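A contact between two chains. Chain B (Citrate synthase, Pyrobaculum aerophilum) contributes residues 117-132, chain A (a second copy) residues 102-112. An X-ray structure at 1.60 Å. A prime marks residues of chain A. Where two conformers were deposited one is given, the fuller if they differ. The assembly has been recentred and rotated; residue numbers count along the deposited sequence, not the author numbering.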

# COMPACT_ATOMS: atom_id res chain seq x y z
N VAL B 117 5.17 10.23 -5.80
CA VAL B 117 6.06 9.08 -5.82
C VAL B 117 5.66 8.12 -6.95
O VAL B 117 6.51 7.64 -7.70
CB VAL B 117 6.10 8.35 -4.46
CG1 VAL B 117 6.83 7.02 -4.56
CG2 VAL B 117 6.78 9.24 -3.44
N ALA B 118 4.36 7.87 -7.09
CA ALA B 118 3.88 7.04 -8.20
C ALA B 118 4.26 7.67 -9.54
O ALA B 118 4.76 7.00 -10.44
CB ALA B 118 2.36 6.88 -8.13
N ALA B 119 4.06 8.98 -9.66
CA ALA B 119 4.36 9.69 -10.90
C ALA B 119 5.84 9.59 -11.24
O ALA B 119 6.22 9.33 -12.38
CB ALA B 119 3.95 11.15 -10.80
N GLU B 120 6.69 9.81 -10.25
CA GLU B 120 8.12 9.77 -10.51
C GLU B 120 8.55 8.37 -10.93
O GLU B 120 9.38 8.20 -11.83
CB GLU B 120 8.89 10.27 -9.28
CG GLU B 120 10.39 10.40 -9.47
CD GLU B 120 10.84 11.57 -10.34
OE1 GLU B 120 10.06 12.52 -10.58
OE2 GLU B 120 12.03 11.58 -10.73
N GLY B 121 7.95 7.36 -10.31
CA GLY B 121 8.25 5.97 -10.66
C GLY B 121 7.84 5.62 -12.09
O GLY B 121 8.45 4.74 -12.72
N ALA B 122 6.84 6.33 -12.60
CA ALA B 122 6.25 6.06 -13.91
C ALA B 122 7.18 6.37 -15.09
O ALA B 122 7.10 5.72 -16.14
CB ALA B 122 4.95 6.85 -14.07
N TYR B 123 8.08 7.33 -14.90
CA TYR B 123 8.96 7.75 -15.97
C TYR B 123 10.44 7.46 -15.68
O TYR B 123 11.32 7.80 -16.48
CB TYR B 123 8.72 9.24 -16.30
CG TYR B 123 7.38 9.50 -17.00
CD1 TYR B 123 7.08 8.92 -18.22
CD2 TYR B 123 6.44 10.35 -16.44
CE1 TYR B 123 5.86 9.16 -18.86
CE2 TYR B 123 5.24 10.61 -17.08
CZ TYR B 123 4.95 10.02 -18.28
OH TYR B 123 3.75 10.30 -18.90
N ASP B 124 10.70 6.77 -14.57
CA ASP B 124 12.06 6.39 -14.19
C ASP B 124 12.49 5.22 -15.06
O ASP B 124 11.94 4.13 -14.95
CB ASP B 124 12.12 6.00 -12.71
CG ASP B 124 13.52 5.64 -12.23
OD1 ASP B 124 14.22 4.83 -12.87
OD2 ASP B 124 13.92 6.12 -11.16
N GLU B 125 13.51 5.42 -15.88
CA GLU B 125 13.95 4.38 -16.80
C GLU B 125 14.51 3.14 -16.12
O GLU B 125 14.27 2.03 -16.57
CB GLU B 125 14.92 4.94 -17.84
CG GLU B 125 14.27 5.96 -18.78
CD GLU B 125 15.20 6.44 -19.88
OE1 GLU B 125 16.30 5.86 -20.02
OE2 GLU B 125 14.82 7.38 -20.60
N ASP B 126 15.23 3.31 -15.02
CA ASP B 126 15.71 2.15 -14.26
C ASP B 126 14.53 1.36 -13.73
O ASP B 126 14.54 0.13 -13.74
CB ASP B 126 16.61 2.56 -13.09
CG ASP B 126 17.90 3.22 -13.55
OD1 ASP B 126 18.47 2.79 -14.58
OD2 ASP B 126 18.34 4.16 -12.87
N ASN B 127 13.53 2.08 -13.23
CA ASN B 127 12.36 1.42 -12.68
C ASN B 127 11.70 0.59 -13.78
O ASN B 127 11.33 -0.56 -13.55
CB ASN B 127 11.39 2.45 -12.11
CG ASN B 127 10.43 1.86 -11.09
OD1 ASN B 127 10.81 1.03 -10.26
ND2 ASN B 127 9.20 2.37 -11.08
N GLN B 128 11.55 1.18 -14.97
CA GLN B 128 10.91 0.46 -16.10
C GLN B 128 11.70 -0.80 -16.43
O GLN B 128 11.12 -1.87 -16.66
CB GLN B 128 10.74 1.35 -17.34
CG GLN B 128 10.03 2.70 -17.08
CD GLN B 128 8.86 2.59 -16.11
OE1 GLN B 128 7.88 1.89 -16.38
NE2 GLN B 128 8.94 3.32 -15.00
N LYS B 129 13.03 -0.69 -16.43
CA LYS B 129 13.90 -1.83 -16.71
C LYS B 129 13.75 -2.93 -15.67
O LYS B 129 13.71 -4.11 -15.99
CB LYS B 129 15.37 -1.40 -16.79
CG LYS B 129 15.71 -0.55 -18.00
CD LYS B 129 17.22 -0.34 -18.14
CE LYS B 129 17.81 0.52 -17.02
NZ LYS B 129 17.41 1.95 -17.10
N LEU B 130 13.71 -2.53 -14.40
CA LEU B 130 13.54 -3.50 -13.33
C LEU B 130 12.17 -4.18 -13.42
O LEU B 130 12.04 -5.37 -13.16
CB LEU B 130 13.76 -2.87 -11.95
CG LEU B 130 13.73 -3.84 -10.76
CD1 LEU B 130 14.68 -5.04 -10.91
CD2 LEU B 130 14.07 -3.06 -9.48
N ILE B 131 11.14 -3.41 -13.72
CA ILE B 131 9.80 -3.96 -13.89
C ILE B 131 9.80 -5.02 -15.00
O ILE B 131 9.28 -6.13 -14.82
CB ILE B 131 8.79 -2.83 -14.21
CG1 ILE B 131 8.57 -1.95 -12.96
CG2 ILE B 131 7.47 -3.38 -14.67
CD1 ILE B 131 7.84 -0.66 -13.27
N GLU B 132 10.49 -4.74 -16.10
CA GLU B 132 10.58 -5.69 -17.21
C GLU B 132 11.23 -6.98 -16.73
O GLU B 132 10.74 -8.07 -16.99
CB GLU B 132 11.35 -5.09 -18.39
CG GLU B 132 10.60 -3.96 -19.07
CD GLU B 132 11.35 -3.37 -20.25
OE1 GLU B 132 12.48 -3.81 -20.53
OE2 GLU B 132 10.79 -2.45 -20.89
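Chain A, residues 102-112: RNLAKAHPMFA

Chain A meets chain B with the end of one helix, a turn and the start of a second helix. Arg102′ and Asn103′ close the first helix, and Leu104′, at phi/psi -106/21, is the first residue to leave helical values. A type I turn runs from Leu104′ to Ala107′, closed by Ala107′ N to Leu104′ O at 3.0 Å. His108′ then caps the second helix, its ND1 accepting from Met110′ N at 3.0 Å. The register gives the direction: the nearest CA pairs are Ala122 with Ala107′ (5.4 Å) and Ala118 with Phe111′ (5.8 Å), so chain A advances as chain B recedes, and the two stretches run in opposite senses here.

Phe111′ covers the most surface, 116 Å² of its own area. Its CB points toward chain B, and with chi1 at -77° (m) the ring sits as a knob among Ala118, Gly121, Ala122 and Asn127. Ala122 CA lies over one face, 3.8 Å from the ring centroid and 14° off the normal, which is CH-pi geometry. Gly121 lies over that face too, and an ideal CB built on it would come within 3.4 Å of Phe111′ CE1, so the absence of a side chain helps the ring approach closely. Ile131 CD1 meets the ring edge, 3.8 Å from Phe111′ CZ. Asn127 ND2 is 3.5 Å from Phe111′ CZ and donates to Gly121 O at 3.0 Å, tying together two parts of the pocket wall.

Tyr123 follows with 95 Å². Its CB points sideways, but the end of the side chain comes nearer and places the hydroxyl at the turn. Tyr123 OH donates to Asn103′ O at 2.9 Å and accepts from Lys106′ N at 3.1 Å, with an N-H...acceptor angle of 138°. One hydroxyl thus links a carbonyl from the end of the first helix to an amide within the turn. Ala107′ CB covers one face of the ring, 4.2 Å from the Tyr123 centroid, while Leu104′ CD2 approaches Tyr123 CE2 at 3.7 Å.

Between the two rings, Ala122 makes a small apolar centre: its CB is 3.4 Å from Ala107′ CB, 3.6 Å from Phe111′ CB and 4.1 Å from Leu104′ CD2. These short separations match the close backbone approach at this point. A water extends the contact, accepting from His108′ N at 2.9 Å and donating to Ala122 O at 2.6 Å and to Gln128 OE1 at 3.0 Å. Together the stretches bury 490 Å², both sides summed.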

# COMPACT_ATOMS: atom_id res chain seq x y z
N ARG A 102 -3.39 12.94 -17.49
CA ARG A 102 -2.79 13.50 -18.71
C ARG A 102 -1.28 13.49 -18.59
O ARG A 102 -0.56 13.10 -19.52
CB ARG A 102 -3.27 14.93 -18.92
CG ARG A 102 -2.79 15.55 -20.22
CD ARG A 102 -3.12 17.03 -20.29
NE ARG A 102 -4.53 17.28 -20.02
CZ ARG A 102 -5.50 17.31 -20.93
NH1 ARG A 102 -5.24 17.07 -22.21
NH2 ARG A 102 -6.75 17.56 -20.55
N ASN A 103 -0.79 13.95 -17.44
CA ASN A 103 0.66 13.98 -17.23
C ASN A 103 1.31 12.62 -17.24
O ASN A 103 2.49 12.52 -17.55
CB ASN A 103 1.01 14.72 -15.97
CG ASN A 103 0.97 16.19 -16.18
OD1 ASN A 103 1.74 16.71 -17.00
ND2 ASN A 103 0.01 16.85 -15.57
N LEU A 104 0.53 11.59 -16.94
CA LEU A 104 1.02 10.22 -16.92
C LEU A 104 0.53 9.41 -18.12
O LEU A 104 0.62 8.19 -18.13
CB LEU A 104 0.58 9.58 -15.61
CG LEU A 104 1.17 10.24 -14.36
CD1 LEU A 104 0.71 9.50 -13.11
CD2 LEU A 104 2.68 10.24 -14.49
N ALA A 105 0.15 10.12 -19.18
CA ALA A 105 -0.41 9.50 -20.38
C ALA A 105 0.58 8.54 -21.02
O ALA A 105 0.19 7.54 -21.62
CB ALA A 105 -0.82 10.55 -21.37
N LYS A 106 1.86 8.88 -20.95
CA LYS A 106 2.87 8.07 -21.61
C LYS A 106 3.46 7.00 -20.72
O LYS A 106 4.36 6.28 -21.13
CB LYS A 106 3.98 8.95 -22.17
CG LYS A 106 3.54 9.83 -23.32
CD LYS A 106 4.67 10.73 -23.79
CE LYS A 106 4.24 11.62 -24.95
NZ LYS A 106 5.38 12.44 -25.45
N ALA A 107 2.95 6.92 -19.49
CA ALA A 107 3.41 5.94 -18.52
C ALA A 107 2.48 4.74 -18.52
O ALA A 107 1.38 4.78 -19.09
CB ALA A 107 3.45 6.57 -17.16
N HIS A 108 2.91 3.68 -17.85
CA HIS A 108 2.10 2.48 -17.74
C HIS A 108 0.83 2.83 -16.99
O HIS A 108 0.85 3.59 -16.02
CB HIS A 108 2.87 1.39 -17.00
CG HIS A 108 2.15 0.07 -16.97
ND1 HIS A 108 1.14 -0.21 -16.07
CD2 HIS A 108 2.29 -1.03 -17.74
CE1 HIS A 108 0.69 -1.43 -16.29
NE2 HIS A 108 1.37 -1.95 -17.30
N PRO A 109 -0.31 2.29 -17.45
CA PRO A 109 -1.57 2.67 -16.82
C PRO A 109 -1.67 2.43 -15.33
O PRO A 109 -2.38 3.17 -14.66
CB PRO A 109 -2.62 1.84 -17.57
CG PRO A 109 -1.90 0.90 -18.42
CD PRO A 109 -0.51 1.39 -18.59
N MET A 110 -1.01 1.41 -14.79
CA MET A 110 -1.13 1.15 -13.36
C MET A 110 -0.53 2.27 -12.51
O MET A 110 -1.05 2.57 -11.44
CB MET A 110 -0.57 -0.22 -12.97
CG MET A 110 -1.42 -1.36 -13.51
SD MET A 110 -3.06 -1.45 -12.75
CE MET A 110 -2.67 -2.25 -11.20
N PHE A 111 0.50 2.95 -13.01
CA PHE A 111 1.04 4.11 -12.29
C PHE A 111 0.01 5.23 -12.31
O PHE A 111 -0.19 5.94 -11.33
CB PHE A 111 2.33 4.60 -12.94
CG PHE A 111 3.52 3.74 -12.63
CD1 PHE A 111 4.06 3.73 -11.34
CD2 PHE A 111 4.17 3.05 -13.62
CE1 PHE A 111 5.19 3.00 -11.06
CE2 PHE A 111 5.30 2.31 -13.34
CZ PHE A 111 5.81 2.29 -12.06
N ALA A 112 -0.64 5.41 -13.47
CA ALA A 112 -1.67 6.42 -13.62
C ALA A 112 -2.82 6.14 -12.68
O ALA A 112 -3.37 7.07 -12.09
CB ALA A 112 -2.17 6.48 -15.07
O HOH W 1 5.61 3.76 -16.86